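Local coordinates for protein terminal oxygenase component of carbazole (PDB 7BUG) that carries out the angular dioxygenation of carbazole at C-9a and C-1, as the terminal oxygenase of a multicomponent system with a [2Fe-2S] cluster and mononuclear iron, at residues I289-H294 against Q377-V382; Q298-P303 against M324-F329. All blocks are in the same frame, centred on the assembly; numbering follows the deposited sequence.

Contact 1. Residues I289-H294 against Q377-V382; sequences IDENTH and QTQAHV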
# COMPACT_ATOMS: atom_id res chain seq x y z
N ILE A 289 16.48 -2.13 -10.06
CA ILE A 289 16.40 -1.02 -9.07
C ILE A 289 15.92 -1.58 -7.75
O ILE A 289 16.57 -1.36 -6.71
CB ILE A 289 15.52 0.15 -9.58
CG1 ILE A 289 16.21 0.84 -10.74
CG2 ILE A 289 15.17 1.11 -8.47
CD1 ILE A 289 15.35 1.83 -11.46
N ASP A 290 14.82 -2.32 -7.79
CA ASP A 290 14.29 -3.04 -6.61
C ASP A 290 13.45 -4.19 -7.18
O ASP A 290 13.54 -4.42 -8.37
CB ASP A 290 13.53 -2.09 -5.68
CG ASP A 290 12.28 -1.46 -6.25
OD1 ASP A 290 11.76 -1.95 -7.27
OD2 ASP A 290 11.80 -0.44 -5.64
N GLU A 291 12.67 -4.89 -6.37
CA GLU A 291 11.97 -6.11 -6.83
C GLU A 291 10.99 -5.75 -7.92
O GLU A 291 10.60 -6.61 -8.65
CB GLU A 291 11.28 -6.72 -5.62
CG GLU A 291 12.26 -7.08 -4.52
CD GLU A 291 12.57 -6.08 -3.39
OE1 GLU A 291 12.99 -6.60 -2.29
OE2 GLU A 291 12.43 -4.80 -3.54
N ASN A 292 10.55 -4.50 -7.98
CA ASN A 292 9.39 -4.07 -8.81
C ASN A 292 9.80 -3.17 -9.99
O ASN A 292 8.91 -2.78 -10.76
CB ASN A 292 8.44 -3.25 -7.94
CG ASN A 292 7.97 -3.99 -6.71
OD1 ASN A 292 7.65 -5.18 -6.79
ND2 ASN A 292 8.09 -3.33 -5.57
N THR A 293 11.07 -2.77 -10.13
CA THR A 293 11.47 -1.61 -10.96
C THR A 293 12.83 -1.90 -11.62
O THR A 293 13.67 -2.55 -11.02
CB THR A 293 11.58 -0.35 -10.07
OG1 THR A 293 10.53 -0.39 -9.08
CG2 THR A 293 11.47 0.89 -10.91
N HIS A 294 13.03 -1.40 -12.82
CA HIS A 294 14.32 -1.49 -13.53
C HIS A 294 14.62 -0.17 -14.21
O HIS A 294 13.71 0.57 -14.62
CB HIS A 294 14.42 -2.68 -14.48
CG HIS A 294 13.52 -2.65 -15.66
ND1 HIS A 294 12.17 -3.04 -15.55
CD2 HIS A 294 13.74 -2.38 -16.96
CE1 HIS A 294 11.62 -2.93 -16.74
NE2 HIS A 294 12.51 -2.53 -17.62
N GLN A 377 21.68 -11.22 -5.10
CA GLN A 377 21.46 -10.10 -4.17
C GLN A 377 20.27 -10.44 -3.28
O GLN A 377 19.21 -10.91 -3.79
CB GLN A 377 21.21 -8.82 -4.96
CG GLN A 377 20.88 -7.64 -4.07
CD GLN A 377 22.11 -6.95 -3.53
OE1 GLN A 377 23.20 -7.54 -3.50
NE2 GLN A 377 21.98 -5.69 -3.13
N THR A 378 20.41 -10.17 -1.99
CA THR A 378 19.34 -10.47 -1.02
C THR A 378 19.06 -9.25 -0.13
O THR A 378 19.80 -8.27 -0.19
CB THR A 378 19.72 -11.65 -0.11
OG1 THR A 378 20.68 -11.16 0.83
CG2 THR A 378 20.27 -12.83 -0.87
N GLN A 379 17.94 -9.31 0.55
CA GLN A 379 17.51 -8.22 1.45
C GLN A 379 18.58 -8.08 2.53
O GLN A 379 18.78 -6.95 3.03
CB GLN A 379 16.08 -8.46 1.97
CG GLN A 379 15.00 -7.69 1.23
CD GLN A 379 15.22 -6.21 1.09
OE1 GLN A 379 15.59 -5.48 2.02
NE2 GLN A 379 14.97 -5.73 -0.12
N ALA A 380 19.32 -9.14 2.86
CA ALA A 380 20.44 -9.06 3.81
C ALA A 380 21.53 -8.11 3.27
O ALA A 380 22.09 -7.37 4.06
CB ALA A 380 21.01 -10.43 4.12
N HIS A 381 21.84 -8.13 1.97
CA HIS A 381 22.82 -7.19 1.42
C HIS A 381 22.26 -5.78 1.55
O HIS A 381 23.02 -4.83 1.83
CB HIS A 381 23.11 -7.51 -0.04
CG HIS A 381 23.78 -8.83 -0.26
ND1 HIS A 381 23.11 -9.97 -0.72
CD2 HIS A 381 25.09 -9.18 -0.12
CE1 HIS A 381 23.98 -10.95 -0.84
NE2 HIS A 381 25.22 -10.48 -0.49
N VAL A 382 20.97 -5.62 1.30
CA VAL A 382 20.33 -4.28 1.27
C VAL A 382 20.35 -3.69 2.68
O VAL A 382 20.67 -2.49 2.83
CB VAL A 382 18.91 -4.34 0.72
CG1 VAL A 382 18.27 -2.97 0.78
CG2 VAL A 382 18.90 -4.87 -0.71
O HOH W 1 14.84 -3.96 -1.91

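Contact 2. Residues Q298-P303 against M324-F329; sequences QTLGKP and MALEGF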
# COMPACT_ATOMS: atom_id res chain seq x y z
N GLN A 298 18.96 2.07 -22.72
CA GLN A 298 18.93 1.72 -24.15
C GLN A 298 20.11 2.44 -24.83
O GLN A 298 20.30 3.67 -24.53
CB GLN A 298 17.67 2.28 -24.81
CG GLN A 298 16.38 1.57 -24.51
CD GLN A 298 15.24 2.39 -25.10
OE1 GLN A 298 15.09 3.57 -24.78
NE2 GLN A 298 14.51 1.80 -26.03
N THR A 299 20.88 1.75 -25.67
CA THR A 299 21.97 2.36 -26.45
C THR A 299 21.92 1.87 -27.89
O THR A 299 21.47 0.76 -28.13
CB THR A 299 23.38 2.10 -25.88
OG1 THR A 299 23.73 0.74 -26.11
CG2 THR A 299 23.49 2.42 -24.40
N LEU A 300 22.30 2.76 -28.82
CA LEU A 300 22.56 2.38 -30.21
C LEU A 300 24.02 2.69 -30.48
O LEU A 300 24.51 3.78 -30.08
CB LEU A 300 21.67 3.18 -31.18
CG LEU A 300 20.17 2.98 -31.00
CD1 LEU A 300 19.41 3.86 -32.01
CD2 LEU A 300 19.80 1.53 -31.20
N GLY A 301 24.67 1.75 -31.12
CA GLY A 301 26.08 1.89 -31.48
C GLY A 301 26.26 1.94 -32.98
O GLY A 301 25.62 1.15 -33.68
N LYS A 302 27.18 2.80 -33.43
CA LYS A 302 27.58 2.80 -34.85
C LYS A 302 29.07 3.07 -34.91
O LYS A 302 29.53 4.02 -34.28
CB LYS A 302 26.85 3.93 -35.57
CG LYS A 302 27.09 3.98 -37.07
CD LYS A 302 26.28 5.07 -37.73
CE LYS A 302 26.26 4.98 -39.23
NZ LYS A 302 27.58 4.56 -39.74
N PRO A 303 29.86 2.25 -35.62
CA PRO A 303 31.26 2.62 -35.88
C PRO A 303 31.33 3.97 -36.57
O PRO A 303 30.65 4.22 -37.58
CB PRO A 303 31.76 1.49 -36.77
CG PRO A 303 30.83 0.32 -36.48
CD PRO A 303 29.48 0.96 -36.23
N MET A 324 12.06 7.33 -33.44
CA MET A 324 11.39 6.33 -34.30
C MET A 324 11.55 4.93 -33.69
O MET A 324 10.63 4.11 -33.80
CB MET A 324 11.96 6.32 -35.70
CG MET A 324 11.06 5.64 -36.68
SD MET A 324 11.77 5.76 -38.35
CE MET A 324 11.04 4.35 -39.14
N ALA A 325 12.72 4.65 -33.13
CA ALA A 325 13.13 3.28 -32.74
C ALA A 325 13.12 3.18 -31.20
O ALA A 325 12.32 2.36 -30.68
CB ALA A 325 14.50 2.98 -33.32
N LEU A 326 14.02 3.90 -30.52
CA LEU A 326 14.14 3.81 -29.04
C LEU A 326 12.79 4.12 -28.40
O LEU A 326 12.42 3.46 -27.43
CB LEU A 326 15.24 4.69 -28.48
CG LEU A 326 16.66 4.30 -28.92
CD1 LEU A 326 17.68 5.02 -28.04
CD2 LEU A 326 16.86 2.80 -28.91
N GLU A 327 12.04 5.07 -28.96
CA GLU A 327 10.70 5.38 -28.42
C GLU A 327 9.64 4.66 -29.24
O GLU A 327 8.95 3.80 -28.69
CB GLU A 327 10.53 6.89 -28.37
CG GLU A 327 11.38 7.52 -27.31
CD GLU A 327 11.61 9.02 -27.39
OE1 GLU A 327 11.05 9.66 -28.29
OE2 GLU A 327 12.35 9.55 -26.56
N GLY A 328 9.55 4.92 -30.55
CA GLY A 328 8.43 4.47 -31.41
C GLY A 328 8.39 2.97 -31.69
O GLY A 328 7.36 2.46 -32.16
N PHE A 329 9.48 2.23 -31.45
CA PHE A 329 9.43 0.76 -31.53
C PHE A 329 9.39 0.17 -30.12
O PHE A 329 8.51 -0.68 -29.80
CB PHE A 329 10.63 0.27 -32.33
CG PHE A 329 10.68 -1.18 -32.62
CD1 PHE A 329 10.06 -1.72 -33.74
CD2 PHE A 329 11.36 -2.05 -31.78
CE1 PHE A 329 10.18 -3.06 -34.04
CE2 PHE A 329 11.41 -3.40 -32.05
CZ PHE A 329 10.82 -3.92 -33.18

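Contact 1. Residues I289-H294 against Q377-V382
Glu291 and Gln379 meet through a single direct bond between their ends: Gln379 NE2 donates to Glu291 OE1 over 3.1 Å. It is bent, with an N-H...O angle of 140°. The nitrogen approaches the carboxylate on its syn side but somewhat out of plane, and OE1 is likewise tilted from the amide plane. The two side chains cross at about a right angle, yet their flat ends are nearly parallel, 14° apart, but offset. A water lies beside the pair and donates to Glu291 OE2 over 3.0 Å; its 2.5 Å spacing from Gln379 NE2 is too short to be trusted, so a bridge through it is doubtful. A bend at chi2 (93°) swings the Glu291 carboxylate across toward the helix, and Gln379 is bent at its own chi2 to meet it.

Behind the glutamate stands the type I turn from Asp290 to Thr293. Asp290 OD1 takes the Asn292 backbone N at 2.9 Å, making an Asx turn, and Thr293 OG1 at 2.7 Å from the opposite face of the carboxylate. Glu291 O is held in addition by Asn170 ND2, while its side chain rests on Lys22 and Leu23. Behind the glutamine, Thr378 is the N-cap of helix 379-382, and its backbone N donates to His381 ND1 over 3.0 Å in the ring plane; in return OG1 accepts weakly from His381 N, completing a capping box. The arrangement is a polar surface link between a tight turn, joining antiparallel strands 281-288 and 293-303, and the capped first turn of a short C-terminal helix.

Contact 2. Residues Q298-P303 against M324-F329
The flat carboxamide of Gln298 meets Leu326 both along its plane and on one side of it. In the plane, Gln298 NE2 donates to the backbone O of Leu326 over 3.0 Å, and the N-H...O angle of 176° makes the bond almost straight. The donor also lies in the carbonyl plane and uses a lone pair of the oxygen, with a C=O...N angle of 117°. Leu326 sets its own CB and CD2 on one and the same side of the amide plane: CB lies 3.9 Å from Gln298 OE1, and CD2 lies 3.8 Å from Gln298 NE2. The two side chains slide past each other in opposite directions. With CG beside the backbone N (chi1 -75°) and the chain extended beyond it, Gln298 reaches from the strand to the last turns of the helix.

Two residues along the same strand, Leu300 points to the same partner. It meets Leu326 tip to tip, with Leu300 CG 3.9 Å from Leu326 CD2, and Leu300 CD1 stands 4.2 Å from Leu326 CG. Phe317 and Gln282 also touch the Leu326 side chain, and Trp321 of the same helix packs on Leu300. Farther along the same segment, Phe329 stacks on the iron ligand His187, while Glu327 forms a salt bridge with Lys163 of the neighbouring strand.

Helix 307-327 thus lies against the antiparallel sheet of the catalytic domain, consistent with its Bet v 1-like fold. The chemistry combines one well-aligned amide-to-carbonyl bond with leucine packing: in a buried setting, a backbone carbonyl of the helix's last turns is met by a strand side chain, and the in-plane bond favours the amide rotation that turns NE2 toward it.

Overall arrangement
Both contacts draw on strand 293-303, contact 1 through the turn that leads into it and contact 2 through Gln298 and Leu300 within it; their centres lie 28 Å apart, on opposite sides of the chain's centre. Contact 2 is nested inside the loop that contact 1 closes: 20 residues, mostly helix, separate its segments, against 82. They differ in setting, contact 1 being a surface link away from the metal sites and contact 2 a buried one near, but not touching, the mononuclear iron. The side chain of Gln298 lies about 9 Å from the iron(II) ion and about 7 Å from the side chain of its ligand Asp333. The 324-329 segment leads directly into the helix carrying that aspartate.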